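Long-range contacts in phosphoribosylaminoimidazole-succinocarboxamide synthase (Pyrococcus horikoshii, PDB 4O7W), which catalyses the ATP-dependent joining of L-aspartate to 5-amino-1-(5-phosphoribosyl)imidazole-4-carboxylate, making the succinocarboxamide intermediate of de novo purine biosynthesis: residues Ile55-Leu60 with Asp190-Asp195; His63-His68 with Leu154-Ile159; Val90-Val95 with Val172-Glu177; Val95-Leu100 with Thr196-Asp201. All coordinates share one frame; numbering follows the deposited sequence.

In the fold
All four contacts belong to the SAICAR synthetase fold and border two bound nucleotides. Contacts 1, 2 and 3 touch ATP. Contacts 3 and 4 touch thymidine diphosphate. Along the chain, contacts 2 and 3 are each nested inside the loop closed by contact 1, whereas contact 4 crosses the other three. Contact 3 pairs strands 84-93 and 169-180 of the large antiparallel sheet, and strand 197-201 of contact 4 pairs with strand 169-180. Contacts 3 and 4 share Val95, and their centres are about 8 Å apart. Contacts 1 and 2 add helices 45-62 and 143-165, with centres about 10 Å apart. Residues distant in sequence thus build both nucleotide sites.

Contact 1: Ile55-Leu60 with Asp190-Asp195; sequences IFFKLL and DEISPD. With ATP (adenosine-5'-triphosphate), chain C.
Next to the ATP site, Ile192 of the loop 190-195 packs against Phe56, Phe57 and Leu60 of helix 45-62. The contact is buried and mainly apolar. Ile192 CG1 lies anti to the carbonyl carbon (chi1 -59°), which sends its two branches to different partners. CG2 lies 3.4 Å from Phe56 CD2. CD1, at the end of the other branch, meets Leu60 CD1 tip to tip at 3.5 Å. The same CD1 is 3.9 Å from Phe57 CE1. Both phenyl rings also turn an edge to a loop carbonyl. Ile192 O lies near the plane of the Phe56 ring, 3.3 Å from CD2. Asp190 O does the same for Phe57, 3.3 Å from CZ. Asp190 also meets the nucleotide, its backbone N 3.0 Å from ATP N7; its carboxylate forms a salt bridge with Lys13. Further along, Ser193 OG accepts from Asp195 N in an ST turn and donates to Glu191 OE1 at 2.6 Å. Ser53 of helix 45-62 also bonds to Ile192 N. Around the contact, Phe56 meets Leu160 of helix 143-165 and Ile231 of helix 220-232, and Leu60 touches Val156 of helix 143-165.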
# COMPACT_ATOMS: atom_id res chain seq x y z
N ILE A 55 25.88 17.43 4.14
CA ILE A 55 25.21 18.72 4.15
C ILE A 55 23.74 18.58 4.59
O ILE A 55 23.25 19.37 5.40
CB ILE A 55 25.28 19.41 2.76
CG1 ILE A 55 26.72 19.82 2.46
CG2 ILE A 55 24.35 20.62 2.71
CD1 ILE A 55 27.00 20.08 0.99
N PHE A 56 23.04 17.58 4.05
CA PHE A 56 21.64 17.37 4.44
C PHE A 56 21.53 16.96 5.91
O PHE A 56 20.73 17.52 6.64
CB PHE A 56 20.94 16.39 3.49
CG PHE A 56 20.68 16.96 2.11
CD1 PHE A 56 20.05 18.19 1.95
CD2 PHE A 56 21.04 16.24 0.96
CE1 PHE A 56 19.80 18.71 0.68
CE2 PHE A 56 20.78 16.74 -0.31
CZ PHE A 56 20.16 17.98 -0.45
N PHE A 57 22.36 16.03 6.35
CA PHE A 57 22.31 15.60 7.75
C PHE A 57 22.60 16.73 8.74
O PHE A 57 21.97 16.82 9.80
CB PHE A 57 23.22 14.39 8.02
CG PHE A 57 22.70 13.09 7.47
CD1 PHE A 57 21.39 12.71 7.66
CD2 PHE A 57 23.56 12.22 6.79
CE1 PHE A 57 20.92 11.50 7.15
CE2 PHE A 57 23.10 11.01 6.28
CZ PHE A 57 21.78 10.65 6.46
N LYS A 58 23.55 17.60 8.39
CA LYS A 58 23.88 18.75 9.23
C LYS A 58 22.73 19.76 9.31
O LYS A 58 22.41 20.22 10.39
CB LYS A 58 25.17 19.42 8.77
CG LYS A 58 26.42 18.61 9.12
CD LYS A 58 27.64 19.25 8.49
CE LYS A 58 28.93 18.63 9.02
NZ LYS A 58 30.10 19.17 8.28
N LEU A 59 22.12 20.07 8.16
CA LEU A 59 20.93 20.93 8.12
C LEU A 59 19.81 20.38 9.00
O LEU A 59 19.24 21.10 9.83
CB LEU A 59 20.43 21.09 6.69
CG LEU A 59 19.10 21.82 6.46
CD1 LEU A 59 19.21 23.33 6.68
CD2 LEU A 59 18.63 21.53 5.05
N LEU A 60 19.51 19.09 8.83
CA LEU A 60 18.45 18.43 9.58
C LEU A 60 18.74 18.40 11.08
O LEU A 60 17.83 18.61 11.89
CB LEU A 60 18.22 17.01 9.03
CG LEU A 60 17.69 16.90 7.60
CD1 LEU A 60 17.67 15.45 7.14
CD2 LEU A 60 16.30 17.53 7.47
N ASP A 190 20.79 5.74 6.82
CA ASP A 190 21.20 5.65 5.42
C ASP A 190 21.76 6.96 4.82
O ASP A 190 22.62 7.60 5.42
CB ASP A 190 20.04 5.10 4.58
CG ASP A 190 20.51 4.48 3.26
OD1 ASP A 190 20.07 4.95 2.21
OD2 ASP A 190 21.33 3.53 3.29
N GLU A 191 21.26 7.38 3.65
CA GLU A 191 21.82 8.52 2.94
C GLU A 191 20.73 9.48 2.51
O GLU A 191 19.55 9.12 2.49
CB GLU A 191 22.60 8.04 1.68
CG GLU A 191 21.71 7.62 0.51
CD GLU A 191 22.48 7.11 -0.70
OE1 GLU A 191 23.02 7.92 -1.49
OE2 GLU A 191 22.52 5.88 -0.89
N ILE A 192 21.14 10.70 2.14
CA ILE A 192 20.26 11.65 1.47
C ILE A 192 21.07 12.28 0.34
O ILE A 192 21.96 13.10 0.57
CB ILE A 192 19.71 12.74 2.43
CG1 ILE A 192 18.91 12.13 3.58
CG2 ILE A 192 18.81 13.71 1.67
CD1 ILE A 192 18.44 13.15 4.61
N SER A 193 20.77 11.87 -0.89
CA SER A 193 21.55 12.27 -2.03
C SER A 193 20.67 12.35 -3.28
O SER A 193 19.48 12.01 -3.23
CB SER A 193 22.67 11.26 -2.25
OG SER A 193 22.13 10.04 -2.69
N PRO A 194 21.26 12.78 -4.43
CA PRO A 194 20.53 12.73 -5.70
C PRO A 194 20.18 11.30 -6.14
O PRO A 194 19.38 11.13 -7.06
CB PRO A 194 21.51 13.37 -6.69
CG PRO A 194 22.42 14.21 -5.85
CD PRO A 194 22.58 13.41 -4.58
N ASP A 195 20.79 10.29 -5.50
CA ASP A 195 20.37 8.88 -5.68
C ASP A 195 19.02 8.58 -5.04
O ASP A 195 18.28 7.72 -5.52
CB ASP A 195 21.39 7.91 -5.07
CG ASP A 195 22.50 7.53 -6.03
OD1 ASP A 195 23.14 6.48 -5.81
OD2 ASP A 195 22.73 8.25 -7.01
PG ATP C . 19.66 -2.97 1.14
O1G ATP C . 19.24 -4.38 0.79
O2G ATP C . 20.69 -2.90 2.23
O3G ATP C . 18.52 -1.99 1.27
PB ATP C . 22.01 -2.21 -0.29
O1B ATP C . 22.71 -3.46 0.19
O2B ATP C . 22.23 -1.72 -1.70
O3B ATP C . 20.42 -2.44 -0.18
PA ATP C . 23.51 0.10 0.48
O1A ATP C . 22.87 1.45 0.33
O2A ATP C . 24.48 -0.34 -0.59
O3A ATP C . 22.33 -0.99 0.72
O5' ATP C . 24.32 0.05 1.88
C5' ATP C . 23.81 0.63 3.09
C4' ATP C . 23.22 -0.43 4.01
O4' ATP C . 23.42 -0.09 5.40
C3' ATP C . 21.72 -0.53 3.87
O3' ATP C . 21.37 -1.87 4.20
C2' ATP C . 21.19 0.41 4.95
O2' ATP C . 19.86 0.13 5.33
C1' ATP C . 22.18 0.15 6.07
N9 ATP C . 22.33 1.31 7.00
C8 ATP C . 22.27 2.62 6.68
N7 ATP C . 22.48 3.39 7.77
C5 ATP C . 22.70 2.56 8.82
C6 ATP C . 22.99 2.69 10.28
N6 ATP C . 23.11 3.89 10.87
N1 ATP C . 23.12 1.55 11.00
C2 ATP C . 23.02 0.33 10.46
N3 ATP C . 22.78 0.14 9.15
C4 ATP C . 22.60 1.19 8.30

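Contact 2: His63-His68 with Leu154-Ile159; sequences HGIKTH and LKVNEI. With ATP (adenosine-5'-triphosphate), chain C.
Lys155 of helix 143-165 reaches across Ile65 to the backbone of His63. Its CG stands anti to the backbone N (chi1 -179°), and the chain stays extended from CB to its end. CG is the first atom to meet Ile65, 3.8 Å from CD1. CD comes closer, 3.5 Å from the same methyl. Lys155 and Ile65 run past each other in opposite directions. CE touches Ile65 CD1 too and is already 3.4 Å from His63 O. At the tip, NZ donates to His63 O at 3.0 Å, close to the line of the carbonyl. His63 is the first residue to leave helix 45-62, consistent with its carbonyl being open to the lysine. A Schellman motif closes that helix, with Gly64 at positive phi as its C-prime residue, Ile65 N bonded to Leu60 O and Gly64 N to Glu61 O. One turn further along helix 143-165, Ile159 covers the His63 ring. Its CG2 sits over the centre of one face, 3.9 Å from the ring centroid, in a CH-pi contact. Its CD1 is 3.5 Å from His63 CB. The ring's ND1 bonds back to Leu59 O. Beyond the helix contact, His68 ND1 accepts from ATP N6 at 2.8 Å, at the edge of the imidazole.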
# COMPACT_ATOMS: atom_id res chain seq x y z
N HIS A 63 18.02 21.50 12.74
CA HIS A 63 16.58 21.65 12.87
C HIS A 63 15.98 20.69 13.85
O HIS A 63 14.76 20.57 13.95
CB HIS A 63 15.93 21.54 11.50
CG HIS A 63 16.05 22.79 10.68
ND1 HIS A 63 17.16 23.10 9.98
CD2 HIS A 63 15.16 23.84 10.48
CE1 HIS A 63 16.98 24.28 9.36
NE2 HIS A 63 15.77 24.73 9.67
N GLY A 64 16.84 19.99 14.59
CA GLY A 64 16.39 19.11 15.66
C GLY A 64 15.96 17.72 15.22
O GLY A 64 15.20 17.07 15.93
N ILE A 65 16.42 17.28 14.03
CA ILE A 65 16.21 15.91 13.56
C ILE A 65 17.36 15.02 14.03
O ILE A 65 18.51 15.28 13.71
CB ILE A 65 16.11 15.82 12.00
CG1 ILE A 65 14.99 16.72 11.43
CG2 ILE A 65 15.91 14.38 11.55
CD1 ILE A 65 13.60 16.38 11.93
N LYS A 66 17.04 13.96 14.77
CA LYS A 66 18.05 13.00 15.22
C LYS A 66 18.49 12.12 14.06
O LYS A 66 17.67 11.38 13.52
CB LYS A 66 17.47 12.09 16.29
CG LYS A 66 17.53 12.61 17.70
CD LYS A 66 17.73 11.45 18.67
CE LYS A 66 17.38 11.86 20.09
NZ LYS A 66 15.91 11.89 20.24
N THR A 67 19.76 12.18 13.68
CA THR A 67 20.27 11.40 12.56
C THR A 67 21.45 10.55 13.02
O THR A 67 22.01 10.78 14.08
CB THR A 67 20.76 12.27 11.38
OG1 THR A 67 22.10 12.71 11.62
CG2 THR A 67 19.86 13.48 11.13
N HIS A 68 21.85 9.59 12.19
CA HIS A 68 22.99 8.75 12.54
C HIS A 68 24.33 9.41 12.27
O HIS A 68 25.37 8.84 12.59
CB HIS A 68 22.89 7.40 11.85
CG HIS A 68 23.10 7.46 10.34
ND1 HIS A 68 23.45 6.37 9.63
CD2 HIS A 68 23.03 8.52 9.44
CE1 HIS A 68 23.57 6.69 8.33
NE2 HIS A 68 23.31 8.01 8.21
N LEU A 154 7.86 13.71 7.47
CA LEU A 154 7.13 14.91 7.07
C LEU A 154 7.84 16.20 7.52
O LEU A 154 7.83 17.22 6.81
CB LEU A 154 5.69 14.85 7.59
CG LEU A 154 4.73 13.87 6.89
CD1 LEU A 154 3.38 13.86 7.59
CD2 LEU A 154 4.56 14.21 5.41
N LYS A 155 8.46 16.16 8.70
CA LYS A 155 9.28 17.30 9.16
C LYS A 155 10.53 17.45 8.28
O LYS A 155 10.85 18.56 7.85
CB LYS A 155 9.63 17.15 10.65
CG LYS A 155 10.46 18.31 11.18
CD LYS A 155 10.68 18.23 12.69
CE LYS A 155 11.74 19.27 13.07
NZ LYS A 155 12.07 19.34 14.52
N VAL A 156 11.19 16.33 7.98
CA VAL A 156 12.34 16.33 7.07
C VAL A 156 11.95 16.94 5.71
O VAL A 156 12.66 17.81 5.17
CB VAL A 156 12.92 14.91 6.88
CG1 VAL A 156 13.94 14.88 5.75
CG2 VAL A 156 13.52 14.38 8.18
N ASN A 157 10.81 16.49 5.18
CA ASN A 157 10.27 17.05 3.95
C ASN A 157 10.19 18.58 3.96
O ASN A 157 10.69 19.23 3.04
CB ASN A 157 8.89 16.47 3.66
CG ASN A 157 8.35 16.91 2.31
OD1 ASN A 157 9.09 16.95 1.32
ND2 ASN A 157 7.05 17.23 2.27
N GLU A 158 9.57 19.14 5.00
CA GLU A 158 9.37 20.60 5.11
C GLU A 158 10.71 21.32 5.06
O GLU A 158 10.89 22.23 4.28
CB GLU A 158 8.61 20.97 6.40
CG GLU A 158 7.16 20.54 6.40
CD GLU A 158 6.38 21.05 5.20
OE1 GLU A 158 6.00 20.24 4.31
OE2 GLU A 158 6.17 22.29 5.12
N ILE A 159 11.64 20.87 5.90
CA ILE A 159 12.97 21.44 5.98
C ILE A 159 13.73 21.39 4.64
O ILE A 159 14.18 22.44 4.16
CB ILE A 159 13.79 20.78 7.12
CG1 ILE A 159 13.08 20.97 8.47
CG2 ILE A 159 15.20 21.38 7.19
CD1 ILE A 159 13.52 19.98 9.53
PG ATP C . 19.66 -2.97 1.14
O1G ATP C . 19.24 -4.38 0.79
O2G ATP C . 20.69 -2.90 2.23
O3G ATP C . 18.52 -1.99 1.27
PB ATP C . 22.01 -2.21 -0.29
O1B ATP C . 22.71 -3.46 0.19
O2B ATP C . 22.23 -1.72 -1.70
O3B ATP C . 20.42 -2.44 -0.18
PA ATP C . 23.51 0.10 0.48
O1A ATP C . 22.87 1.45 0.33
O2A ATP C . 24.48 -0.34 -0.59
O3A ATP C . 22.33 -0.99 0.72
O5' ATP C . 24.32 0.05 1.88
C5' ATP C . 23.81 0.63 3.09
C4' ATP C . 23.22 -0.43 4.01
O4' ATP C . 23.42 -0.09 5.40
C3' ATP C . 21.72 -0.53 3.87
O3' ATP C . 21.37 -1.87 4.20
C2' ATP C . 21.19 0.41 4.95
O2' ATP C . 19.86 0.13 5.33
C1' ATP C . 22.18 0.15 6.07
N9 ATP C . 22.33 1.31 7.00
C8 ATP C . 22.27 2.62 6.68
N7 ATP C . 22.48 3.39 7.77
C5 ATP C . 22.70 2.56 8.82
C6 ATP C . 22.99 2.69 10.28
N6 ATP C . 23.11 3.89 10.87
N1 ATP C . 23.12 1.55 11.00
C2 ATP C . 23.02 0.33 10.46
N3 ATP C . 22.78 0.14 9.15
C4 ATP C . 22.60 1.19 8.30
O HOH W 1 12.34 17.24 15.89

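Contact 3: Val90-Val95 with Val172-Glu177; sequences VVVRNV and VDFKLE. With TYD (thymidine-5'-diphosphate), chain B; ATP (adenosine-5'-triphosphate), chain C.
Val90 and Leu176 are a hydrogen-bonded pair of an antiparallel ladder, each N donating to the other's O at 2.8 Å. In the next such pair, Val92 N to Phe174 O and Phe174 N to Val92 O are both 3.0 Å. Val91-Lys175 and Arg93-Asp173 are the non-hydrogen-bonded pairs. Val91 and Arg93 instead bond through their backbones to strand 111-121. Val172 O accepts twice, from Asn94 N at 2.8 Å and from Val95 N. Two successive donors on one acceptor, with Asn94 at helical phi/psi, fit a classic beta bulge where the chain turns its corner. In the Asn94 side chain, OD1 accepts from Asn157 ND2 and ND2 donates to Leu171 O. On the opposite sheet face from Val92 and Phe174, Arg93 and Asp173 extend side by side. Arg93 NH2 meets Asp173 OD2 in a 3.3 Å salt bridge, with the two planar groups 90° apart. Arg93 NH2 also donates to O1A of thymidine diphosphate at 2.6 Å, and NH1 donates to O2A and pairs with Glu118. Arg93 NE donates to a water, and Asp173 OD2 also pairs with Arg198. Asp173 OD1 takes the nucleotide's O3' hydroxyl at 2.7 Å. Farther along, Lys175 NZ bridges to Glu177 OE2, while Glu177 OE1 accepts from ATP O2' at 2.7 Å and pairs with Lys122. The strands thus form the floor of a nucleotide pocket. The position of the thymidine diphosphate alpha-phosphate is consistent with a site for the phosphoribosyl substrate.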
# COMPACT_ATOMS: atom_id res chain seq x y z
N VAL A 90 10.98 4.69 3.49
CA VAL A 90 9.91 5.65 3.77
C VAL A 90 9.94 6.73 2.72
O VAL A 90 10.87 7.53 2.67
CB VAL A 90 10.03 6.25 5.18
CG1 VAL A 90 8.87 7.21 5.48
CG2 VAL A 90 10.06 5.13 6.23
N VAL A 91 8.94 6.75 1.85
CA VAL A 91 8.94 7.65 0.71
C VAL A 91 7.96 8.83 0.95
O VAL A 91 6.79 8.62 1.29
CB VAL A 91 8.63 6.90 -0.61
CG1 VAL A 91 8.54 7.88 -1.76
CG2 VAL A 91 9.71 5.84 -0.90
N VAL A 92 8.46 10.05 0.80
CA VAL A 92 7.64 11.26 0.89
C VAL A 92 7.56 11.89 -0.50
O VAL A 92 8.57 11.97 -1.20
CB VAL A 92 8.25 12.27 1.90
CG1 VAL A 92 7.33 13.47 2.08
CG2 VAL A 92 8.53 11.61 3.24
N ARG A 93 6.37 12.29 -0.93
CA ARG A 93 6.14 12.77 -2.29
C ARG A 93 5.36 14.11 -2.28
O ARG A 93 4.30 14.20 -1.67
CB ARG A 93 5.42 11.69 -3.13
CG ARG A 93 5.75 10.24 -2.70
CD ARG A 93 5.16 9.15 -3.61
NE ARG A 93 5.85 9.13 -4.89
CZ ARG A 93 6.51 8.10 -5.42
NH1 ARG A 93 6.58 6.91 -4.83
NH2 ARG A 93 7.12 8.29 -6.58
N ASN A 94 5.92 15.13 -2.94
CA ASN A 94 5.28 16.46 -3.09
C ASN A 94 4.69 16.66 -4.48
O ASN A 94 3.67 17.34 -4.65
CB ASN A 94 6.29 17.58 -2.81
CG ASN A 94 6.94 17.43 -1.45
OD1 ASN A 94 6.25 17.36 -0.43
ND2 ASN A 94 8.27 17.36 -1.42
N VAL A 95 5.36 16.06 -5.47
CA VAL A 95 5.00 16.20 -6.87
C VAL A 95 4.96 14.79 -7.47
O VAL A 95 5.83 13.95 -7.15
CB VAL A 95 6.03 17.08 -7.59
CG1 VAL A 95 5.86 17.03 -9.11
CG2 VAL A 95 5.94 18.52 -7.08
N VAL A 172 10.90 16.91 -5.42
CA VAL A 172 9.75 16.21 -5.99
C VAL A 172 9.29 15.08 -5.06
O VAL A 172 8.11 14.98 -4.73
CB VAL A 172 10.11 15.70 -7.40
CG1 VAL A 172 9.12 14.64 -7.89
CG2 VAL A 172 10.22 16.87 -8.37
N ASP A 173 10.24 14.23 -4.65
CA ASP A 173 10.00 13.14 -3.71
C ASP A 173 11.35 12.66 -3.22
O ASP A 173 12.38 13.13 -3.72
CB ASP A 173 9.21 11.99 -4.35
CG ASP A 173 9.90 11.40 -5.57
OD1 ASP A 173 11.14 11.42 -5.64
OD2 ASP A 173 9.20 10.90 -6.47
N PHE A 174 11.36 11.74 -2.25
CA PHE A 174 12.61 11.21 -1.71
C PHE A 174 12.33 10.03 -0.79
O PHE A 174 11.20 9.84 -0.34
CB PHE A 174 13.42 12.29 -0.95
CG PHE A 174 12.70 12.87 0.25
CD1 PHE A 174 12.97 12.40 1.54
CD2 PHE A 174 11.78 13.90 0.10
CE1 PHE A 174 12.34 12.94 2.65
CE2 PHE A 174 11.13 14.45 1.22
CZ PHE A 174 11.41 13.96 2.49
N LYS A 175 13.38 9.27 -0.49
CA LYS A 175 13.27 8.09 0.34
C LYS A 175 14.19 8.23 1.56
O LYS A 175 15.34 8.64 1.44
CB LYS A 175 13.64 6.84 -0.47
CG LYS A 175 13.53 5.51 0.30
CD LYS A 175 14.83 5.13 1.00
CE LYS A 175 15.92 4.69 0.00
NZ LYS A 175 17.27 4.67 0.66
N LEU A 176 13.65 7.89 2.73
CA LEU A 176 14.43 7.80 3.96
C LEU A 176 14.42 6.39 4.53
O LEU A 176 13.54 5.57 4.19
CB LEU A 176 13.89 8.75 5.03
CG LEU A 176 13.77 10.23 4.67
CD1 LEU A 176 13.00 10.95 5.77
CD2 LEU A 176 15.13 10.88 4.41
N GLU A 177 15.38 6.14 5.42
CA GLU A 177 15.45 4.94 6.22
C GLU A 177 15.77 5.33 7.67
O GLU A 177 16.36 6.40 7.94
CB GLU A 177 16.53 3.98 5.67
CG GLU A 177 16.28 3.51 4.24
CD GLU A 177 17.27 2.44 3.78
OE1 GLU A 177 17.92 1.79 4.61
OE2 GLU A 177 17.38 2.24 2.56
PA TYD B . 9.55 5.72 -6.69
O1A TYD B . 8.92 6.68 -7.66
O2A TYD B . 8.61 5.04 -5.72
O3A TYD B . 10.36 4.53 -7.40
PB TYD B . 11.34 4.57 -8.68
O1B TYD B . 10.75 5.55 -9.67
O2B TYD B . 12.66 5.05 -8.12
O3B TYD B . 11.38 3.13 -9.10
O5' TYD B . 10.70 6.51 -5.91
C5' TYD B . 10.36 7.60 -5.07
C4' TYD B . 11.60 8.34 -4.58
O4' TYD B . 12.20 7.58 -3.53
C3' TYD B . 12.68 8.56 -5.64
O3' TYD B . 13.32 9.80 -5.34
C2' TYD B . 13.69 7.46 -5.41
C1' TYD B . 13.51 7.14 -3.93
N1 TYD B . 13.63 5.71 -3.64
C2 TYD B . 14.92 5.11 -3.47
O2 TYD B . 15.95 5.80 -3.56
N3 TYD B . 15.03 3.81 -3.19
C4 TYD B . 13.93 3.04 -3.05
O4 TYD B . 14.04 1.83 -2.77
C5 TYD B . 12.56 3.63 -3.20
C5M TYD B . 11.30 2.79 -3.04
C6 TYD B . 12.50 4.98 -3.50
PG ATP C . 19.66 -2.97 1.14
O1G ATP C . 19.24 -4.38 0.79
O2G ATP C . 20.69 -2.90 2.23
O3G ATP C . 18.52 -1.99 1.27
PB ATP C . 22.01 -2.21 -0.29
O1B ATP C . 22.71 -3.46 0.19
O2B ATP C . 22.23 -1.72 -1.70
O3B ATP C . 20.42 -2.44 -0.18
PA ATP C . 23.51 0.10 0.48
O1A ATP C . 22.87 1.45 0.33
O2A ATP C . 24.48 -0.34 -0.59
O3A ATP C . 22.33 -0.99 0.72
O5' ATP C . 24.32 0.05 1.88
C5' ATP C . 23.81 0.63 3.09
C4' ATP C . 23.22 -0.43 4.01
O4' ATP C . 23.42 -0.09 5.40
C3' ATP C . 21.72 -0.53 3.87
O3' ATP C . 21.37 -1.87 4.20
C2' ATP C . 21.19 0.41 4.95
O2' ATP C . 19.86 0.13 5.33
C1' ATP C . 22.18 0.15 6.07
N9 ATP C . 22.33 1.31 7.00
C8 ATP C . 22.27 2.62 6.68
N7 ATP C . 22.48 3.39 7.77
C5 ATP C . 22.70 2.56 8.82
C6 ATP C . 22.99 2.69 10.28
N6 ATP C . 23.11 3.89 10.87
N1 ATP C . 23.12 1.55 11.00
C2 ATP C . 23.02 0.33 10.46
N3 ATP C . 22.78 0.14 9.15
C4 ATP C . 22.60 1.19 8.30
O HOH W 2 6.43 11.38 -6.54

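Contact 4: Val95-Leu100 with Thr196-Asp201; sequences VVAGSL and TCRFWD. With TYD (thymidine-5'-diphosphate), chain B.
Arg198 and Trp200 of strand 197-201 both lean on the loop 95-100. Arg198 has CG anti to its carbonyl carbon (chi1 -76°) and runs straight from there to NE. The extended chain carries CD past Ala97 CB at 3.7 Å. One face of the guanidinium lies against Ala97 C and Gly98 CA, with Gly98 CA 3.5 Å from Arg198 NH2. The six-membered ring of Trp200 reaches Val95, with Trp200 CZ3 3.9 Å from Val95 CG1. The edge of the Arg198 guanidinium faces thymidine diphosphate. NH1 donates to O1A at 3.0 Å and NH2 to O1B at 2.8 Å. From the loop, Ser99 N also donates to O1A at 2.9 Å. Ser99 OG, its chi1 of 75° placing it between backbone N and carbonyl carbon, donates to O2A. Asp211 pairs with NE of Arg198 and Asp173 with NH1, so the two carboxylates hold the guanidinium's rotation at separate nitrogens. The cationic guanidinium and the Ser99 donors would together favour a phosphate group here.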
# COMPACT_ATOMS: atom_id res chain seq x y z
N VAL A 95 5.36 16.06 -5.47
CA VAL A 95 5.00 16.20 -6.87
C VAL A 95 4.96 14.79 -7.47
O VAL A 95 5.83 13.95 -7.15
CB VAL A 95 6.03 17.08 -7.59
CG1 VAL A 95 5.86 17.03 -9.11
CG2 VAL A 95 5.94 18.52 -7.08
N VAL A 96 3.96 14.53 -8.30
CA VAL A 96 3.77 13.22 -8.97
C VAL A 96 4.92 12.91 -9.93
O VAL A 96 5.25 13.71 -10.83
CB VAL A 96 2.40 13.16 -9.69
CG1 VAL A 96 2.24 11.87 -10.49
CG2 VAL A 96 1.27 13.29 -8.67
N ALA A 97 5.55 11.76 -9.69
CA ALA A 97 6.65 11.25 -10.51
C ALA A 97 6.83 9.77 -10.19
O ALA A 97 6.26 9.26 -9.21
CB ALA A 97 7.94 12.02 -10.23
N GLY A 98 7.64 9.10 -11.00
CA GLY A 98 7.98 7.70 -10.77
C GLY A 98 6.77 6.79 -10.61
O GLY A 98 5.80 6.89 -11.37
N SER A 99 6.84 5.93 -9.60
CA SER A 99 5.83 4.88 -9.39
C SER A 99 4.45 5.42 -9.01
O SER A 99 3.45 4.72 -9.18
CB SER A 99 6.30 3.89 -8.31
OG SER A 99 6.18 4.50 -7.03
N LEU A 100 4.39 6.63 -8.45
CA LEU A 100 3.09 7.23 -8.10
C LEU A 100 2.13 7.33 -9.31
O LEU A 100 0.91 7.32 -9.15
CB LEU A 100 3.27 8.59 -7.42
CG LEU A 100 2.01 9.19 -6.80
CD1 LEU A 100 1.39 8.26 -5.74
CD2 LEU A 100 2.25 10.58 -6.22
N THR A 196 18.73 9.25 -3.92
CA THR A 196 17.57 8.87 -3.11
C THR A 196 16.47 9.95 -3.06
O THR A 196 15.53 9.84 -2.28
CB THR A 196 18.01 8.44 -1.68
OG1 THR A 196 18.68 9.53 -1.04
CG2 THR A 196 18.95 7.24 -1.76
N CYS A 197 16.61 10.97 -3.91
CA CYS A 197 15.66 12.09 -4.01
C CYS A 197 15.40 12.45 -5.46
O CYS A 197 16.26 12.22 -6.31
CB CYS A 197 16.23 13.35 -3.38
SG CYS A 197 16.80 13.24 -1.68
N ARG A 198 14.24 13.03 -5.74
CA ARG A 198 14.04 13.74 -7.01
C ARG A 198 14.17 15.24 -6.80
O ARG A 198 13.48 15.83 -5.95
CB ARG A 198 12.71 13.39 -7.69
CG ARG A 198 12.72 12.02 -8.36
CD ARG A 198 11.49 11.72 -9.20
NE ARG A 198 11.65 10.44 -9.91
CZ ARG A 198 11.17 9.27 -9.49
NH1 ARG A 198 10.43 9.15 -8.39
NH2 ARG A 198 11.42 8.18 -10.21
N PHE A 199 15.11 15.82 -7.54
CA PHE A 199 15.38 17.25 -7.56
C PHE A 199 15.13 17.78 -8.97
O PHE A 199 15.81 17.35 -9.91
CB PHE A 199 16.85 17.53 -7.22
CG PHE A 199 17.31 17.03 -5.87
CD1 PHE A 199 16.59 17.32 -4.71
CD2 PHE A 199 18.51 16.32 -5.76
CE1 PHE A 199 17.04 16.87 -3.47
CE2 PHE A 199 18.96 15.88 -4.52
CZ PHE A 199 18.24 16.15 -3.37
N TRP A 200 14.19 18.71 -9.11
CA TRP A 200 13.97 19.40 -10.39
C TRP A 200 14.35 20.85 -10.31
O TRP A 200 14.03 21.53 -9.33
CB TRP A 200 12.50 19.36 -10.80
CG TRP A 200 11.98 18.01 -11.20
CD1 TRP A 200 12.69 16.81 -11.33
CD2 TRP A 200 10.60 17.69 -11.60
NE1 TRP A 200 11.85 15.80 -11.74
CE2 TRP A 200 10.59 16.26 -11.92
CE3 TRP A 200 9.42 18.42 -11.69
CZ2 TRP A 200 9.42 15.61 -12.32
CZ3 TRP A 200 8.25 17.76 -12.10
CH2 TRP A 200 8.25 16.38 -12.40
N ASP A 201 15.00 21.36 -11.36
CA ASP A 201 15.22 22.80 -11.46
C ASP A 201 13.88 23.52 -11.47
O ASP A 201 12.99 23.13 -12.24
CB ASP A 201 15.98 23.17 -12.72
CG ASP A 201 16.10 24.68 -12.87
OD1 ASP A 201 16.99 25.25 -12.22
OD2 ASP A 201 15.28 25.28 -13.59
PA TYD B . 9.55 5.72 -6.69
O1A TYD B . 8.92 6.68 -7.66
O2A TYD B . 8.61 5.04 -5.72
O3A TYD B . 10.36 4.53 -7.40
PB TYD B . 11.34 4.57 -8.68
O1B TYD B . 10.75 5.55 -9.67
O2B TYD B . 12.66 5.05 -8.12
O3B TYD B . 11.38 3.13 -9.10
O5' TYD B . 10.70 6.51 -5.91
C5' TYD B . 10.36 7.60 -5.07
C4' TYD B . 11.60 8.34 -4.58
O4' TYD B . 12.20 7.58 -3.53
C3' TYD B . 12.68 8.56 -5.64
O3' TYD B . 13.32 9.80 -5.34
C2' TYD B . 13.69 7.46 -5.41
C1' TYD B . 13.51 7.14 -3.93
N1 TYD B . 13.63 5.71 -3.64
C2 TYD B . 14.92 5.11 -3.47
O2 TYD B . 15.95 5.80 -3.56
N3 TYD B . 15.03 3.81 -3.19
C4 TYD B . 13.93 3.04 -3.05
O4 TYD B . 14.04 1.83 -2.77
C5 TYD B . 12.56 3.63 -3.20
C5M TYD B . 11.30 2.79 -3.04
C6 TYD B . 12.50 4.98 -3.50